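Local coordinates for protein pseudouridylate synthase RPUSD4, mitochondrial (Homo sapiens, PDB 5UBA) that catalyses the isomerization of uridine to pseudouridine in mitochondrial RNAs, including 16S ribosomal RNA, a modification needed to assemble a functional mitochondrial ribosome, at residues H77-L82 and V91-K96; K114-T119 and L188-P193; V174-V179 and Q192-I197. One frame throughout, in Å; residues are numbered along the deposited sequence.

Contact 1: H77-L82 and V91-K96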
loop_
_atom_site.group_PDB
_atom_site.type_symbol
_atom_site.label_atom_id
_atom_site.label_comp_id
_atom_site.label_asym_id
_atom_site.label_seq_id
_atom_site.Cartn_x
_atom_site.Cartn_y
_atom_site.Cartn_z
ATOM N N HIS A 77 12.054 -16.317 -4.196
ATOM C CA HIS A 77 12.729 -15.038 -4.157
ATOM C C HIS A 77 11.757 -13.872 -4.214
ATOM O O HIS A 77 10.811 -13.869 -5.002
ATOM C CB HIS A 77 13.649 -14.932 -5.371
ATOM C CG HIS A 77 14.692 -15.994 -5.394
ATOM N ND1 HIS A 77 15.930 -15.822 -4.821
ATOM C CD2 HIS A 77 14.668 -17.249 -5.889
ATOM C CE1 HIS A 77 16.627 -16.937 -4.957
ATOM N NE2 HIS A 77 15.886 -17.819 -5.597
ATOM N N LEU A 78 12.062 -12.873 -3.403
ATOM C CA LEU A 78 11.369 -11.577 -3.430
ATOM C C LEU A 78 11.655 -10.861 -4.750
ATOM O O LEU A 78 12.789 -10.902 -5.270
ATOM C CB LEU A 78 11.865 -10.672 -2.305
ATOM C CG LEU A 78 11.620 -11.119 -0.862
ATOM C CD1 LEU A 78 12.332 -10.203 0.121
ATOM C CD2 LEU A 78 10.125 -11.209 -0.572
ATOM N N CYS A 79 10.610 -10.231 -5.288
ATOM C CA CYS A 79 10.725 -9.354 -6.477
ATOM C C CYS A 79 10.463 -7.875 -6.233
ATOM O O CYS A 79 10.794 -7.058 -7.081
ATOM C CB CYS A 79 9.748 -9.838 -7.526
ATOM S SG CYS A 79 10.076 -11.515 -8.130
ATOM N N HIS A 80 9.779 -7.548 -5.150
ATOM C CA HIS A 80 9.417 -6.188 -4.776
ATOM C C HIS A 80 8.883 -6.234 -3.356
ATOM O O HIS A 80 8.638 -7.312 -2.808
ATOM C CB HIS A 80 8.372 -5.601 -5.730
ATOM C CG HIS A 80 7.050 -6.288 -5.683
ATOM N ND1 HIS A 80 5.895 -5.626 -5.307
ATOM C CD2 HIS A 80 6.683 -7.556 -5.998
ATOM C CE1 HIS A 80 4.875 -6.461 -5.410
ATOM N NE2 HIS A 80 5.330 -7.646 -5.779
ATOM N N ARG A 81 8.699 -5.073 -2.764
ATOM C CA ARG A 81 8.300 -5.022 -1.357
ATOM C C ARG A 81 6.958 -4.320 -1.214
ATOM O O ARG A 81 6.581 -3.494 -2.046
ATOM C CB ARG A 81 9.404 -4.351 -0.514
ATOM C CG ARG A 81 9.425 -2.826 -0.480
ATOM C CD ARG A 81 9.579 -2.182 -1.842
ATOM N N LEU A 82 6.229 -4.717 -0.183
ATOM C CA LEU A 82 5.044 -4.031 0.309
ATOM C C LEU A 82 5.279 -3.745 1.767
ATOM O O LEU A 82 5.938 -4.525 2.452
ATOM C CB LEU A 82 3.798 -4.915 0.214
ATOM C CG LEU A 82 3.225 -5.261 -1.150
ATOM C CD1 LEU A 82 1.963 -6.090 -0.978
ATOM C CD2 LEU A 82 2.970 -4.015 -1.981
ATOM N N VAL A 91 4.423 -10.446 -5.802
ATOM C CA VAL A 91 5.024 -11.371 -6.751
ATOM C C VAL A 91 6.330 -11.956 -6.182
ATOM O O VAL A 91 7.206 -11.234 -5.722
ATOM C CB VAL A 91 5.354 -10.651 -8.083
ATOM C CG1 VAL A 91 6.017 -11.599 -9.059
ATOM C CG2 VAL A 91 4.110 -10.039 -8.698
ATOM N N LEU A 92 6.397 -13.280 -6.214
ATOM C CA LEU A 92 7.588 -14.039 -5.858
ATOM C C LEU A 92 8.031 -14.814 -7.090
ATOM O O LEU A 92 7.230 -15.126 -7.953
ATOM C CB LEU A 92 7.252 -15.047 -4.750
ATOM C CG LEU A 92 6.591 -14.491 -3.498
ATOM C CD1 LEU A 92 6.203 -15.608 -2.522
ATOM C CD2 LEU A 92 7.498 -13.507 -2.819
ATOM N N ALA A 93 9.333 -15.123 -7.168
ATOM C CA ALA A 93 9.880 -15.892 -8.282
ATOM C C ALA A 93 10.655 -17.118 -7.822
ATOM O O ALA A 93 11.385 -17.049 -6.839
ATOM C CB ALA A 93 10.807 -15.035 -9.109
ATOM N N TRP A 94 10.541 -18.172 -8.595
ATOM C CA TRP A 94 11.299 -19.405 -8.336
ATOM C C TRP A 94 12.814 -19.249 -8.541
ATOM O O TRP A 94 13.604 -19.759 -7.747
ATOM C CB TRP A 94 10.779 -20.499 -9.268
ATOM C CG TRP A 94 9.446 -20.992 -8.893
ATOM C CD1 TRP A 94 8.282 -20.862 -9.584
ATOM C CD2 TRP A 94 9.135 -21.731 -7.708
ATOM N NE1 TRP A 94 7.252 -21.464 -8.888
ATOM C CE2 TRP A 94 7.750 -21.994 -7.731
ATOM C CE3 TRP A 94 9.894 -22.171 -6.618
ATOM C CZ2 TRP A 94 7.100 -22.713 -6.702
ATOM C CZ3 TRP A 94 9.251 -22.893 -5.606
ATOM C CH2 TRP A 94 7.875 -23.139 -5.660
ATOM N N ASP A 95 13.191 -18.508 -9.595
ATOM C CA ASP A 95 14.578 -18.388 -10.069
ATOM C C ASP A 95 15.145 -17.017 -9.668
ATOM O O ASP A 95 14.473 -16.004 -9.827
ATOM C CB ASP A 95 14.570 -18.563 -11.598
ATOM C CG ASP A 95 15.957 -18.545 -12.216
ATOM O OD1 ASP A 95 16.643 -19.583 -12.197
ATOM O OD2 ASP A 95 16.339 -17.491 -12.750
ATOM N N LYS A 96 16.372 -16.971 -9.158
ATOM C CA LYS A 96 16.997 -15.710 -8.744
ATOM C C LYS A 96 17.140 -14.714 -9.897
ATOM O O LYS A 96 16.994 -13.504 -9.687
ATOM C CB LYS A 96 18.390 -15.974 -8.158
ATOM C CG LYS A 96 18.994 -14.786 -7.434
ATOM C CD LYS A 96 20.099 -15.200 -6.458
ATOM C CE LYS A 96 20.124 -14.287 -5.243
ATOM N NZ LYS A 96 20.277 -12.858 -5.632
HETATM O O HOH W 1 8.258 -9.887 -3.656
#
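The imidazole of His77 carries Lys96 on one face, with Lys96 CA 3.8 Å above the ring plane, while the carbonyl oxygens of Ala93 and Trp94 lie at its edge; Lys96 CB adds a CH-pi contact. The second flat group, the His80 ring, takes Val91 N at its edge and stacks on Phe106. Between the two rings runs a short antiparallel beta pairing at the margin of a four-stranded sheet in the pseudouridine synthase domain. His77 and Ala93 form its hydrogen-bonded pair, joined in both directions. On one face of this ladder Leu78 and Leu92 lie side by side and pack against helix 57-69; on the other, Cys79 SG rests 3.7 Å from Ala93 CB. Past Leu78 the strands part, and one water bridges the gap, accepting from Cys79 N and donating to the carbonyl oxygens of His80 and Val91. With chi1 at 65°, His80 CG sits between its own backbone N and carbonyl carbon, and the ring turns across to the partner strand, 89-93. There it replaces a backbone acceptor: Val91 N donates to His80 NE2 at 2.9 Å, almost perfectly straight at 179°, which marks NE2 as the unprotonated nitrogen.

Contact 2: K114-T119 and L188-P193; sequences KYWAIT and LVELQP
Leu188 opens the pairing by reaching toward Trp116, its CD1 lying 4.2 Å from Trp116 CB and its CD2 above one face of the indole, offset toward the rim. Opposite it in the antiparallel register stands Ile118. Val189 comes next, in a hydrogen-bonded pair with Ala117: its N and O both bond to that residue, and its CG2 branch touches Thr119, whose hydroxyl is held by the carbonyl of His121. Glu190 points to the same side as Leu188. Its CG is anti to the backbone N (chi1 -170°) and the chain stays extended, which carries the carboxylate out to the edge of the indole. Trp116 NE1 donates to Glu190 OE2 at 2.9 Å, in the plane of the ring and on the anti side of the carboxylate, the two planes being 34° apart. The indole also makes a cation-pi contact with Arg255. Leu191 returns to the face of Val189, bonded in both directions to Tyr115, and its CD1 meets Ala117 CB at 3.9 Å. Gln192 crosses the side chain of Lys114 at a slant; in one of its two conformers Lys114 bends at chi2 (-67°) and brings NZ within 2.7 Å of Gln192 OE1, tilted from the carbonyl plane. In that conformer the ammonium, NZ, is 4.4 Å from Glu190 OE1, too far for a salt bridge but near enough that the charges probably favour each other. Pro193 ends the run with CG 3.7 Å from Tyr115 CE1, the two side chains crossing at about a right angle. These paired strands, 112-120 and 186-193, belong to the central mixed sheet of the RluA-family pseudouridine synthase fold, with Tyr115 on the side of the probable active site, near Asp83.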
loop_
_atom_site.group_PDB
_atom_site.type_symbol
_atom_site.label_atom_id
_atom_site.label_comp_id
_atom_site.label_asym_id
_atom_site.label_seq_id
_atom_site.Cartn_x
_atom_site.Cartn_y
_atom_site.Cartn_z
ATOM N N LYS A 114 -1.344 -0.402 -9.011
ATOM C CA LYS A 114 -2.576 0.276 -8.580
ATOM C C LYS A 114 -2.911 -0.116 -7.150
ATOM O O LYS A 114 -2.884 -1.295 -6.822
ATOM C CB LYS A 114 -3.760 -0.096 -9.461
ATOM C CG LYS A 114 -3.614 0.212 -10.946
ATOM C CD LYS A 114 -3.570 1.705 -11.217
ATOM C CE LYS A 114 -3.712 1.976 -12.707
ATOM N NZ LYS A 114 -3.808 3.423 -13.053
ATOM N N TYR A 115 -3.242 0.875 -6.334
ATOM C CA TYR A 115 -3.624 0.669 -4.951
ATOM C C TYR A 115 -4.991 1.252 -4.746
ATOM O O TYR A 115 -5.369 2.202 -5.422
ATOM C CB TYR A 115 -2.659 1.335 -4.001
ATOM C CG TYR A 115 -1.282 0.737 -3.946
ATOM C CD1 TYR A 115 -0.400 0.922 -4.990
ATOM C CD2 TYR A 115 -0.849 0.073 -2.801
ATOM C CE1 TYR A 115 0.884 0.406 -4.939
ATOM C CE2 TYR A 115 0.427 -0.457 -2.737
ATOM C CZ TYR A 115 1.285 -0.259 -3.794
ATOM O OH TYR A 115 2.571 -0.780 -3.728
ATOM N N TRP A 116 -5.737 0.675 -3.828
ATOM C CA TRP A 116 -7.014 1.241 -3.395
ATOM C C TRP A 116 -6.884 1.624 -1.941
ATOM O O TRP A 116 -6.353 0.861 -1.116
ATOM C CB TRP A 116 -8.142 0.237 -3.565
ATOM C CG TRP A 116 -8.630 0.073 -4.983
ATOM C CD1 TRP A 116 -8.071 0.555 -6.143
ATOM C CD2 TRP A 116 -9.799 -0.627 -5.374
ATOM N NE1 TRP A 116 -8.829 0.174 -7.234
ATOM C CE2 TRP A 116 -9.892 -0.561 -6.785
ATOM C CE3 TRP A 116 -10.782 -1.317 -4.664
ATOM C CZ2 TRP A 116 -10.932 -1.153 -7.492
ATOM C CZ3 TRP A 116 -11.830 -1.899 -5.377
ATOM C CH2 TRP A 116 -11.902 -1.800 -6.766
ATOM N N ALA A 117 -7.419 2.806 -1.594
ATOM C CA ALA A 117 -7.419 3.296 -0.229
ATOM C C ALA A 117 -8.750 3.933 0.093
ATOM O O ALA A 117 -9.408 4.492 -0.776
ATOM C CB ALA A 117 -6.325 4.307 -0.009
ATOM N N ILE A 118 -9.145 3.842 1.351
ATOM C CA ILE A 118 -10.238 4.680 1.861
ATOM C C ILE A 118 -9.613 5.861 2.531
ATOM O O ILE A 118 -8.707 5.716 3.354
ATOM C CB ILE A 118 -11.113 3.934 2.874
ATOM C CG1 ILE A 118 -11.766 2.736 2.203
ATOM C CG2 ILE A 118 -12.169 4.900 3.463
ATOM C CD1 ILE A 118 -12.667 1.953 3.146
ATOM N N THR A 119 -10.101 7.051 2.181
ATOM C CA THR A 119 -9.602 8.295 2.735
ATOM C C THR A 119 -10.664 8.965 3.553
ATOM O O THR A 119 -11.856 8.817 3.306
ATOM C CB THR A 119 -9.081 9.288 1.662
ATOM O OG1 THR A 119 -10.141 9.646 0.770
ATOM C CG2 THR A 119 -7.949 8.650 0.866
ATOM N N LEU A 188 -13.323 6.281 -1.668
ATOM C CA LEU A 188 -12.516 5.162 -2.160
ATOM C C LEU A 188 -11.687 5.739 -3.295
ATOM O O LEU A 188 -12.272 6.282 -4.259
ATOM C CB LEU A 188 -13.397 4.027 -2.659
ATOM C CG LEU A 188 -12.669 2.855 -3.328
ATOM C CD1 LEU A 188 -11.675 2.189 -2.383
ATOM C CD2 LEU A 188 -13.674 1.846 -3.889
ATOM N N VAL A 189 -10.366 5.619 -3.201
ATOM C CA VAL A 189 -9.457 6.288 -4.120
ATOM C C VAL A 189 -8.501 5.267 -4.731
ATOM O O VAL A 189 -7.894 4.482 -3.999
ATOM C CB VAL A 189 -8.634 7.395 -3.425
ATOM C CG1 VAL A 189 -7.787 8.186 -4.421
ATOM C CG2 VAL A 189 -9.530 8.332 -2.609
ATOM N N GLU A 190 -8.381 5.297 -6.061
ATOM C CA GLU A 190 -7.377 4.512 -6.774
ATOM C C GLU A 190 -6.111 5.342 -6.901
ATOM O O GLU A 190 -6.153 6.513 -7.298
ATOM C CB GLU A 190 -7.892 4.094 -8.156
ATOM C CG GLU A 190 -7.001 3.077 -8.875
ATOM C CD GLU A 190 -7.725 2.323 -10.021
ATOM O OE1 GLU A 190 -7.781 2.943 -11.121
ATOM O OE2 GLU A 190 -8.231 1.135 -9.882
ATOM N N LEU A 191 -4.984 4.745 -6.538
ATOM C CA LEU A 191 -3.694 5.418 -6.520
ATOM C C LEU A 191 -2.722 4.666 -7.393
ATOM O O LEU A 191 -2.680 3.428 -7.353
ATOM C CB LEU A 191 -3.165 5.401 -5.100
ATOM C CG LEU A 191 -4.104 6.005 -4.044
ATOM C CD1 LEU A 191 -3.750 5.549 -2.657
ATOM C CD2 LEU A 191 -4.052 7.508 -4.180
ATOM N N GLN A 192 -1.903 5.403 -8.130
ATOM C CA GLN A 192 -0.842 4.792 -8.908
ATOM C C GLN A 192 0.411 5.549 -8.588
ATOM O O GLN A 192 0.629 6.639 -9.155
ATOM C CB GLN A 192 -1.134 4.785 -10.416
ATOM C CG GLN A 192 0.049 4.193 -11.186
ATOM C CD GLN A 192 -0.169 4.016 -12.666
ATOM O OE1 GLN A 192 -1.248 4.238 -13.200
ATOM N NE2 GLN A 192 0.895 3.599 -13.344
ATOM N N PRO A 193 1.255 4.987 -7.709
ATOM C CA PRO A 193 2.578 5.570 -7.493
ATOM C C PRO A 193 3.403 5.303 -8.769
ATOM O O PRO A 193 3.485 4.150 -9.242
ATOM C CB PRO A 193 3.111 4.825 -6.274
ATOM C CG PRO A 193 2.384 3.509 -6.288
ATOM C CD PRO A 193 1.077 3.703 -6.986
#

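Contact 3: V174-V179 and Q192-I197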
loop_
_atom_site.group_PDB
_atom_site.type_symbol
_atom_site.label_atom_id
_atom_site.label_comp_id
_atom_site.label_asym_id
_atom_site.label_seq_id
_atom_site.Cartn_x
_atom_site.Cartn_y
_atom_site.Cartn_z
ATOM N N VAL A 174 5.905 10.977 -7.356
ATOM C CA VAL A 174 4.752 11.246 -8.181
ATOM C C VAL A 174 3.717 10.149 -7.962
ATOM O O VAL A 174 3.992 8.961 -8.149
ATOM C CB VAL A 174 5.152 11.254 -9.648
ATOM C CG1 VAL A 174 3.950 11.489 -10.536
ATOM C CG2 VAL A 174 6.240 12.301 -9.864
ATOM N N THR A 175 2.513 10.580 -7.597
ATOM C CA THR A 175 1.353 9.710 -7.379
ATOM C C THR A 175 0.191 10.201 -8.211
ATOM O O THR A 175 -0.226 11.352 -8.043
ATOM C CB THR A 175 0.935 9.783 -5.900
ATOM O OG1 THR A 175 2.032 9.397 -5.073
ATOM C CG2 THR A 175 -0.265 8.886 -5.624
ATOM N N GLN A 176 -0.346 9.361 -9.087
ATOM C CA GLN A 176 -1.593 9.658 -9.784
ATOM C C GLN A 176 -2.725 9.161 -8.906
ATOM O O GLN A 176 -2.589 8.124 -8.245
ATOM C CB GLN A 176 -1.622 9.004 -11.165
ATOM C CG GLN A 176 -0.503 9.575 -12.025
ATOM C CD GLN A 176 -0.367 8.967 -13.398
ATOM O OE1 GLN A 176 -1.176 8.142 -13.839
ATOM N NE2 GLN A 176 0.672 9.400 -14.105
ATOM N N TYR A 177 -3.857 9.857 -8.919
ATOM C CA TYR A 177 -5.022 9.418 -8.152
ATOM C C TYR A 177 -6.319 9.696 -8.847
ATOM O O TYR A 177 -6.410 10.613 -9.651
ATOM C CB TYR A 177 -5.030 10.041 -6.765
ATOM C CG TYR A 177 -5.381 11.511 -6.775
ATOM C CD1 TYR A 177 -4.405 12.485 -6.950
ATOM C CD2 TYR A 177 -6.701 11.912 -6.614
ATOM C CE1 TYR A 177 -4.745 13.840 -6.976
ATOM C CE2 TYR A 177 -7.043 13.259 -6.618
ATOM C CZ TYR A 177 -6.055 14.209 -6.793
ATOM O OH TYR A 177 -6.394 15.575 -6.828
ATOM N N GLN A 178 -7.325 8.897 -8.516
ATOM C CA GLN A 178 -8.664 9.036 -9.049
ATOM C C GLN A 178 -9.638 8.564 -7.995
ATOM O O GLN A 178 -9.584 7.392 -7.577
ATOM C CB GLN A 178 -8.803 8.141 -10.283
ATOM C CG GLN A 178 -10.202 7.973 -10.825
ATOM C CD GLN A 178 -10.722 9.222 -11.453
ATOM O OE1 GLN A 178 -10.222 9.639 -12.497
ATOM N NE2 GLN A 178 -11.740 9.827 -10.839
ATOM N N VAL A 179 -10.555 9.423 -7.593
ATOM C CA VAL A 179 -11.650 8.991 -6.737
ATOM C C VAL A 179 -12.549 8.028 -7.518
ATOM O O VAL A 179 -12.965 8.344 -8.643
ATOM C CB VAL A 179 -12.467 10.185 -6.200
ATOM C CG1 VAL A 179 -13.767 9.714 -5.555
ATOM C CG2 VAL A 179 -11.614 11.026 -5.256
ATOM N N GLN A 192 -1.903 5.403 -8.130
ATOM C CA GLN A 192 -0.842 4.792 -8.908
ATOM C C GLN A 192 0.411 5.549 -8.588
ATOM O O GLN A 192 0.629 6.639 -9.155
ATOM C CB GLN A 192 -1.134 4.785 -10.416
ATOM C CG GLN A 192 0.049 4.193 -11.186
ATOM C CD GLN A 192 -0.169 4.016 -12.666
ATOM O OE1 GLN A 192 -1.248 4.238 -13.200
ATOM N NE2 GLN A 192 0.895 3.599 -13.344
ATOM N N PRO A 193 1.255 4.987 -7.709
ATOM C CA PRO A 193 2.578 5.570 -7.493
ATOM C C PRO A 193 3.403 5.303 -8.769
ATOM O O PRO A 193 3.485 4.150 -9.242
ATOM C CB PRO A 193 3.111 4.825 -6.274
ATOM C CG PRO A 193 2.384 3.509 -6.288
ATOM C CD PRO A 193 1.077 3.703 -6.986
ATOM N N ILE A 194 3.910 6.367 -9.383
ATOM C CA ILE A 194 4.752 6.228 -10.563
ATOM C C ILE A 194 6.166 5.950 -10.107
ATOM O O ILE A 194 6.829 5.042 -10.618
ATOM C CB ILE A 194 4.716 7.504 -11.430
ATOM C CG1 ILE A 194 3.268 7.820 -11.857
ATOM C CG2 ILE A 194 5.669 7.362 -12.612
ATOM C CD1 ILE A 194 2.558 6.747 -12.660
ATOM N N THR A 195 6.603 6.734 -9.130
ATOM C CA THR A 195 7.825 6.477 -8.374
ATOM C C THR A 195 7.548 5.442 -7.283
ATOM O O THR A 195 6.451 4.879 -7.219
ATOM C CB THR A 195 8.313 7.784 -7.769
ATOM O OG1 THR A 195 7.245 8.361 -7.001
ATOM C CG2 THR A 195 8.695 8.782 -8.856
ATOM N N GLY A 196 8.564 5.139 -6.476
ATOM C CA GLY A 196 8.470 4.087 -5.467
ATOM C C GLY A 196 9.088 4.478 -4.154
ATOM O O GLY A 196 9.819 3.689 -3.567
ATOM N N ILE A 197 8.764 5.680 -3.687
ATOM C CA ILE A 197 9.385 6.270 -2.494
ATOM C C ILE A 197 8.629 5.774 -1.267
ATOM O O ILE A 197 7.406 5.629 -1.297
ATOM C CB ILE A 197 9.360 7.813 -2.566
ATOM C CG1 ILE A 197 10.197 8.313 -3.772
ATOM C CG2 ILE A 197 9.836 8.460 -1.276
ATOM C CD1 ILE A 197 11.611 7.786 -3.822
HETATM O O HOH W 2 -3.362 6.371 -12.759
#
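Strands 175-182 and 186-193 form a beta hairpin, and Thr175 to Gln176 pair here with Pro193 to Gln192 near its open end. Gln176 and Gln192 make the hydrogen-bonded pair: Gln192 N donates to Gln176 O at 2.8 Å, and Gln176 N returns a bond to Gln192 O. Thr175 and Pro193, a non-hydrogen-bonded pair, come closer, their CA atoms 4.3 Å apart. Beyond them Ile194 N still donates to Val174 O at 2.9 Å, although neither residue belongs to a strand. Then a side chain takes over, as Val174 N donates to Thr195 OG1 at 3.0 Å with an angle of 167°. A chi1 of 55° sets that hydroxyl between the backbone N and carbonyl carbon of Thr195, and Gln200 OE1 is its further partner. On one face the side chains of Gln176 and Gln192 run alongside in the same direction, with their amide planes 53° apart. Their OE1 atoms do not bond each other but share a water that donates to both, and Gln192 OE1 also accepts from Lys114 NZ. The Ile194 side chain slants across that of Gln176, its CD1 3.6 Å from Gln176 NE2, while its CG1 packs on Val174 CG1. The opposite face turns to helix 200-209, where Thr175 OG1 bonds His204 and Gln200 and Pro193 touches Leu201. Strand 127-130 flanks segment 174-179, and strand 112-120 borders Pro193 on the hairpin's other side.

Contacts 2 and 3 are built on the same strand: 186-193 lies between 112-120 and 175-182, so Gln192 and Pro193 serve both, and the two centres are 9 Å apart. Glu190 N probably bonds Gln178 O at 2.9 Å, continuing the hairpin ladder between them. Contact 1 belongs to a separate four-stranded sheet, 23 Å from contact 2 between centres, yet Leu82 CD2 packs on Tyr115 OH at 3.7 Å. Contact 3 does not touch contact 1. Asp83, the probable catalytic aspartate, directly follows segment 77-82; its side chain is about 7 Å from that of Tyr115 and about 10 Å from those of His80 and Pro193.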